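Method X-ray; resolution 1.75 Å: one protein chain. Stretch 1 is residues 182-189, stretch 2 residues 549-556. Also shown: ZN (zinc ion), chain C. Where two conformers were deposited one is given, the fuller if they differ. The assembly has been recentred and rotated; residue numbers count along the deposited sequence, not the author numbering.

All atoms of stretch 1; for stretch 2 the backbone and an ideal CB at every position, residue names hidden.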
ATOM      1  N   ASP A 182       1.774  18.360  -8.451  1.00 18.57           N
ATOM      2  CA  ASP A 182       1.057  18.996  -9.545  1.00 16.60           C
ATOM      3  C   ASP A 182      -0.352  18.453  -9.674  1.00 17.24           C
ATOM      4  O   ASP A 182      -0.599  17.351 -10.263  1.00 15.90           O
ATOM      5  CB  ASP A 182       1.837  18.806 -10.815  1.00 16.66           C
ATOM      6  CG  ASP A 182       1.220  19.491 -12.018  1.00 17.34           C
ATOM      7  OD1 ASP A 182       0.036  19.828 -11.994  1.00 14.82           O
ATOM      8  OD2 ASP A 182       1.981  19.590 -13.083  1.00 16.49           O
ATOM      9  N   PHE A 183      -1.317  19.270  -9.201  1.00 15.53           N
ATOM     10  CA  PHE A 183      -2.702  18.780  -9.202  1.00 13.24           C
ATOM     11  C   PHE A 183      -3.392  18.768 -10.527  1.00 14.73           C
ATOM     12  O   PHE A 183      -4.589  18.448 -10.607  1.00 14.95           O
ATOM     13  CB  PHE A 183      -3.477  19.347  -7.983  1.00 13.61           C
ATOM     14  CG  PHE A 183      -3.043  18.734  -6.716  1.00 13.14           C
ATOM     15  CD1 PHE A 183      -3.656  17.557  -6.283  1.00 12.83           C
ATOM     16  CD2 PHE A 183      -1.892  19.198  -6.085  1.00 13.30           C
ATOM     17  CE1 PHE A 183      -3.142  16.906  -5.184  1.00 12.99           C
ATOM     18  CE2 PHE A 183      -1.408  18.580  -4.961  1.00 14.88           C
ATOM     19  CZ  PHE A 183      -2.062  17.367  -4.561  1.00 14.21           C
ATOM     20  N   THR A 184      -2.690  19.098 -11.633  1.00 13.52           N
ATOM     21  CA  THR A 184      -3.244  18.840 -12.931  1.00 13.43           C
ATOM     22  C   THR A 184      -2.978  17.362 -13.406  1.00 13.77           C
ATOM     23  O   THR A 184      -3.367  16.995 -14.572  1.00 16.21           O
ATOM     24  CB  THR A 184      -2.691  19.762 -14.054  1.00 15.97           C
ATOM     25  OG1 THR A 184      -1.321  19.464 -14.285  1.00 14.83           O
ATOM     26  CG2 THR A 184      -2.896  21.227 -13.656  1.00 17.04           C
ATOM     27  N   THR A 185      -2.343  16.577 -12.559  1.00 14.27           N
ATOM     28  CA  THR A 185      -2.040  15.150 -12.850  1.00 14.70           C
ATOM     29  C   THR A 185      -2.906  14.175 -12.044  1.00 16.48           C
ATOM     30  O   THR A 185      -2.589  13.004 -11.954  1.00 13.68           O
ATOM     31  CB  THR A 185      -0.546  14.815 -12.618  1.00 14.27           C
ATOM     32  OG1 THR A 185      -0.212  14.819 -11.239  1.00 13.23           O
ATOM     33  CG2 THR A 185       0.327  15.831 -13.363  1.00 18.44           C
ATOM     34  N   TYR A 186      -3.955  14.706 -11.422  1.00 14.58           N
ATOM     35  CA  TYR A 186      -4.854  13.895 -10.573  1.00 13.10           C
ATOM     36  C   TYR A 186      -6.182  13.660 -11.200  1.00 12.53           C
ATOM     37  O   TYR A 186      -6.882  14.607 -11.608  1.00 16.81           O
ATOM     38  CB  TYR A 186      -5.010  14.507  -9.148  1.00 12.74           C
ATOM     39  CG  TYR A 186      -3.813  14.315  -8.230  1.00 11.91           C
ATOM     40  CD1 TYR A 186      -2.627  14.981  -8.458  1.00 12.88           C
ATOM     41  CD2 TYR A 186      -3.916  13.549  -7.120  1.00 12.66           C
ATOM     42  CE1 TYR A 186      -1.529  14.826  -7.633  1.00 12.97           C
ATOM     43  CE2 TYR A 186      -2.864  13.444  -6.228  1.00 12.27           C
ATOM     44  CZ  TYR A 186      -1.668  14.073  -6.497  1.00 13.49           C
ATOM     45  OH  TYR A 186      -0.610  13.940  -5.626  1.00 15.51           O
ATOM     46  N   GLY A 187      -6.620  12.408 -11.245  1.00 12.78           N
ATOM     47  CA  GLY A 187      -7.886  12.086 -11.790  1.00 13.39           C
ATOM     48  C   GLY A 187      -9.027  12.132 -10.785  1.00 13.40           C
ATOM     49  O   GLY A 187     -10.182  12.422 -11.136  1.00 14.43           O
ATOM     50  N   LEU A 188      -8.698  11.813  -9.535  1.00 12.29           N
ATOM     51  CA  LEU A 188      -9.694  11.811  -8.405  1.00 14.27           C
ATOM     52  C   LEU A 188      -8.989  12.426  -7.202  1.00 12.40           C
ATOM     53  O   LEU A 188      -7.846  12.060  -6.825  1.00 13.36           O
ATOM     54  CB  LEU A 188     -10.236  10.365  -8.083  1.00 12.91           C
ATOM     55  CG  LEU A 188     -10.813   9.633  -9.266  1.00 17.57           C
ATOM     56  CD1 LEU A 188     -11.063   8.201  -8.861  1.00 21.29           C
ATOM     57  CD2 LEU A 188     -12.061  10.250  -9.793  1.00 17.99           C
ATOM     58  N   PHE A 189      -9.682  13.397  -6.572  1.00 14.09           N
ATOM     59  CA  PHE A 189      -9.154  14.026  -5.338  1.00 13.00           C
ATOM     60  C   PHE A 189     -10.304  14.275  -4.411  1.00 13.47           C
ATOM     61  O   PHE A 189     -11.342  14.791  -4.854  1.00 13.25           O
ATOM     62  CB  PHE A 189      -8.561  15.336  -5.702  1.00 14.31           C
ATOM     63  CG  PHE A 189      -8.047  16.102  -4.564  1.00 14.25           C
ATOM     64  CD1 PHE A 189      -8.941  16.829  -3.753  1.00 15.93           C
ATOM     65  CD2 PHE A 189      -6.704  16.233  -4.326  1.00 14.12           C
ATOM     66  CE1 PHE A 189      -8.446  17.645  -2.699  1.00 14.84           C
ATOM     67  CE2 PHE A 189      -6.216  17.019  -3.243  1.00 15.43           C
ATOM     68  CZ  PHE A 189      -7.082  17.663  -2.402  1.00 17.27           C
ATOM     69  N   UNK A 549     -16.741   2.719 -15.721  1.00 18.22           N
ATOM     70  CA  UNK A 549     -15.341   2.827 -16.073  1.00 17.72           C
ATOM     71  C   UNK A 549     -15.022   4.371 -15.992  1.00 18.40           C
ATOM     72  O   UNK A 549     -15.725   5.170 -16.599  1.00 20.14           O
ATOM     73  CB  UNK A 549     -15.061   2.230 -17.453  1.00 17.72           C
ATOM     74  N   UNK A 550     -13.951   4.682 -15.248  0.60 17.12           N
ATOM     75  CA  UNK A 550     -13.437   6.035 -14.994  0.60 17.84           C
ATOM     76  C   UNK A 550     -12.088   6.066 -15.627  0.60 17.14           C
ATOM     77  O   UNK A 550     -11.209   5.243 -15.340  0.60 15.11           O
ATOM     78  CB  UNK A 550     -13.373   6.385 -13.506  0.60 17.84           C
ATOM     79  N   UNK A 551     -11.852   7.048 -16.504  1.00 18.50           N
ATOM     80  CA  UNK A 551     -10.512   7.235 -17.028  1.00 18.27           C
ATOM     81  C   UNK A 551     -10.106   8.741 -16.907  1.00 16.23           C
ATOM     82  O   UNK A 551     -10.875   9.600 -17.265  1.00 16.91           O
ATOM     83  CB  UNK A 551     -10.445   6.759 -18.481  1.00 18.27           C
ATOM     84  N   UNK A 552      -8.933   8.935 -16.381  1.00 16.58           N
ATOM     85  CA  UNK A 552      -8.346  10.274 -16.287  1.00 18.17           C
ATOM     86  C   UNK A 552      -8.123  10.819 -17.721  1.00 15.09           C
ATOM     87  O   UNK A 552      -7.472  10.132 -18.592  1.00 13.79           O
ATOM     88  CB  UNK A 552      -7.034  10.239 -15.501  1.00 18.17           C
ATOM     89  N   UNK A 553      -8.495  12.063 -17.888  1.00 14.34           N
ATOM     90  CA  UNK A 553      -8.048  12.856 -18.989  1.00 16.59           C
ATOM     91  C   UNK A 553      -7.598  14.206 -18.385  1.00 15.07           C
ATOM     92  O   UNK A 553      -8.328  14.777 -17.583  1.00 14.72           O
ATOM     93  CB  UNK A 553      -9.143  13.017 -20.046  1.00 16.59           C
ATOM     94  N   UNK A 554      -6.433  14.694 -18.803  0.55 15.72           N
ATOM     95  CA  UNK A 554      -5.999  16.057 -18.404  0.55 15.34           C
ATOM     96  C   UNK A 554      -7.074  17.121 -18.599  0.55 14.17           C
ATOM     97  O   UNK A 554      -7.759  17.189 -19.648  0.55 15.02           O
ATOM     98  CB  UNK A 554      -4.758  16.460 -19.202  0.55 15.34           C
ATOM     99  N   UNK A 555      -7.231  17.993 -17.602  1.00 12.49           N
ATOM    100  CA  UNK A 555      -8.137  19.088 -17.746  1.00 12.45           C
ATOM    101  C   UNK A 555      -7.818  19.938 -19.004  1.00 12.88           C
ATOM    102  O   UNK A 555      -6.607  20.162 -19.281  1.00 14.20           O
ATOM    103  CB  UNK A 555      -8.092  19.950 -16.483  1.00 12.45           C
ATOM    104  N   UNK A 556      -8.857  20.513 -19.595  1.00 13.73           N
ATOM    105  CA  UNK A 556      -8.582  21.341 -20.781  1.00 15.69           C
ATOM    106  C   UNK A 556      -7.740  22.585 -20.310  1.00 18.22           C
ATOM    107  O   UNK A 556      -7.916  23.119 -19.185  1.00 14.01           O
ATOM    108  CB  UNK A 556      -9.885  21.769 -21.459  1.00 15.69           C
TER
HETATM  109 ZN    ZN C 701     -13.125   6.548 -21.121  1.00 23.63          ZN

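Position 549 lies in a strand, with phi/psi of -107/129. Its CB has nothing of stretch 1 within 5.5 Å, so stretch 1 sets no preference and many residues would suit. Asn549 is deposited and makes no contact across.

Position 550 continues the strand, and its CA-to-CB bond points toward stretch 1. The ideal CB is 5.5 Å from CD1 of Leu188, which leaves room for a side chain of moderate length. Leu188 offers only carbon there, so an aliphatic residue such as valine, leucine, isoleucine or methionine would fit. The deposited residue is Ile550, with chi1 m and chi2 t. Its CG2 lies 4.3 Å from CD2 of Leu188, an apolar contact.

Position 551 is also in the strand, but its CB is out of reach of stretch 1. The zinc ion is the visible clue. It is near enough for a side chain to reach, so aspartate, glutamate, histidine or cysteine could be considered. The deposited residue is Glu551, whose OE1 binds ZN at 2.0 Å. Two further ligand atoms come from elsewhere in the structure.

Position 552 is the last residue of the strand. Its CA is 4.9 Å, and its ideal CB 4.2 Å, from CA of Gly187. Gly187 has no side chain, so the backbones can come close. The CA-to-CB bond points sideways. The carbonyl O of Thr184, an acceptor, is 7.7 Å from the ideal CB of 552, so a side chain must bend past Gly187 to reach it. A long side chain with a donor at its end would suit: tyrosine, or perhaps arginine or, at full stretch, lysine. The deposited residue is Tyr552, with chi1 t. Its OH donates a hydrogen bond to O of Thr184 at 2.6 Å, and that O lies at the ring edge, near the ring plane. The ring also packs on the turn: CD1 is 3.6 Å from CA of Gly187. An ideal CB on Gly187 would be a tight 3.3 Å from CB of Tyr552.

Position 553 has its CA-to-CB bond pointing away from stretch 1, and many residues would suit. Val553 is deposited and makes no contact across.

Position 554 points sideways, its ideal CB 4.9 Å from O of Thr184. A side chain can pass this carbonyl without entering a pocket, so a long polar or flexible residue is acceptable. The deposited residue is Arg554, extended through chi1 to chi3. Its CG is 4.2 Å from O of Thr184.

Position 555 points toward stretch 1, but its ideal CB has nothing there within 5.5 Å. The gap calls for length, and CG2 of Thr184 gives an apolar end point. Methionine or leucine would suit. Met555 is deposited, and its CE lies 4.3 Å from CA of Thr184. A water accepts from N of Met555 (2.9 Å) and donates to O of Thr184 (2.6 Å).

Position 556 is out of reach, with phi -66, which proline permits. Pro556 is deposited, at the N-cap position before a helix.

Stretch 2 549-556: NIEYVRMP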
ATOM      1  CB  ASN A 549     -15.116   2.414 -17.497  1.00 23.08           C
ATOM      2  CG  ASN A 549     -15.296   0.958 -17.708  1.00 41.24           C
ATOM      3  OD1 ASN A 549     -14.620   0.126 -17.051  1.00 52.39           O
ATOM      4  ND2 ASN A 549     -16.227   0.599 -18.628  1.00 45.73           N
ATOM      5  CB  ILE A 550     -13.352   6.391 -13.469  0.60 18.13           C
ATOM      6  CG1 ILE A 550     -14.752   6.328 -12.866  0.60 18.07           C
ATOM      7  CG2 ILE A 550     -12.789   7.823 -13.270  0.60 17.06           C
ATOM      8  CD1 ILE A 550     -14.796   6.286 -11.398  0.60 20.99           C
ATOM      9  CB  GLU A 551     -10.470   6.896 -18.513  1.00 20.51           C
ATOM     10  CG  GLU A 551     -10.546   5.381 -18.909  1.00 28.48           C
ATOM     11  CD  GLU A 551     -11.965   4.811 -18.887  1.00 32.96           C
ATOM     12  OE1 GLU A 551     -12.850   5.397 -19.540  1.00 33.14           O
ATOM     13  OE2 GLU A 551     -12.242   3.788 -18.188  1.00 37.35           O
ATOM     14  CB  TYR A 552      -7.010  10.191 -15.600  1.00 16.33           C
ATOM     15  CG  TYR A 552      -6.098  11.424 -15.709  1.00 16.07           C
ATOM     16  CD1 TYR A 552      -6.395  12.572 -15.016  1.00 16.71           C
ATOM     17  CD2 TYR A 552      -5.011  11.471 -16.608  1.00 17.26           C
ATOM     18  CE1 TYR A 552      -5.572  13.672 -15.114  1.00 18.05           C
ATOM     19  CE2 TYR A 552      -4.207  12.599 -16.707  1.00 20.36           C
ATOM     20  CZ  TYR A 552      -4.445  13.662 -15.877  1.00 18.68           C
ATOM     21  OH  TYR A 552      -3.685  14.812 -15.997  1.00 18.18           O
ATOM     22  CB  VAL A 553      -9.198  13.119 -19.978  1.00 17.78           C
ATOM     23  CG1 VAL A 553      -8.884  14.219 -21.058  1.00 19.44           C
ATOM     24  CG2 VAL A 553      -9.648  11.829 -20.624  1.00 18.47           C
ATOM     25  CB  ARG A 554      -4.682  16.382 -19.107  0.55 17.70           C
ATOM     26  CG  ARG A 554      -3.993  17.649 -18.655  0.55 17.78           C
ATOM     27  CD  ARG A 554      -2.594  17.740 -19.318  0.55 20.51           C
ATOM     28  NE  ARG A 554      -1.825  18.850 -18.767  0.55 21.35           N
ATOM     29  CZ  ARG A 554      -1.801  20.111 -19.212  0.55 20.48           C
ATOM     30  NH1 ARG A 554      -2.475  20.553 -20.303  0.55 23.77           N
ATOM     31  NH2 ARG A 554      -1.051  20.966 -18.530  0.55 23.53           N
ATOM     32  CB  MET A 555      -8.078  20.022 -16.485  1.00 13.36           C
ATOM     33  CG  MET A 555      -8.798  19.410 -15.255  1.00 14.03           C
ATOM     34  SD  MET A 555      -8.777  20.599 -13.850  0.89 14.60           S
ATOM     35  CE  MET A 555      -7.188  20.472 -13.273  1.00 14.43           C
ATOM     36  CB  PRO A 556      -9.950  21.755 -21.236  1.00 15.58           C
ATOM     37  CG  PRO A 556     -10.882  20.689 -20.686  1.00 16.09           C
ATOM     38  CD  PRO A 556     -10.294  20.312 -19.395  1.00 14.86           C
TER
HETATM   39  O   HOH W   1      -5.806  17.703 -15.095  1.00 14.92           O
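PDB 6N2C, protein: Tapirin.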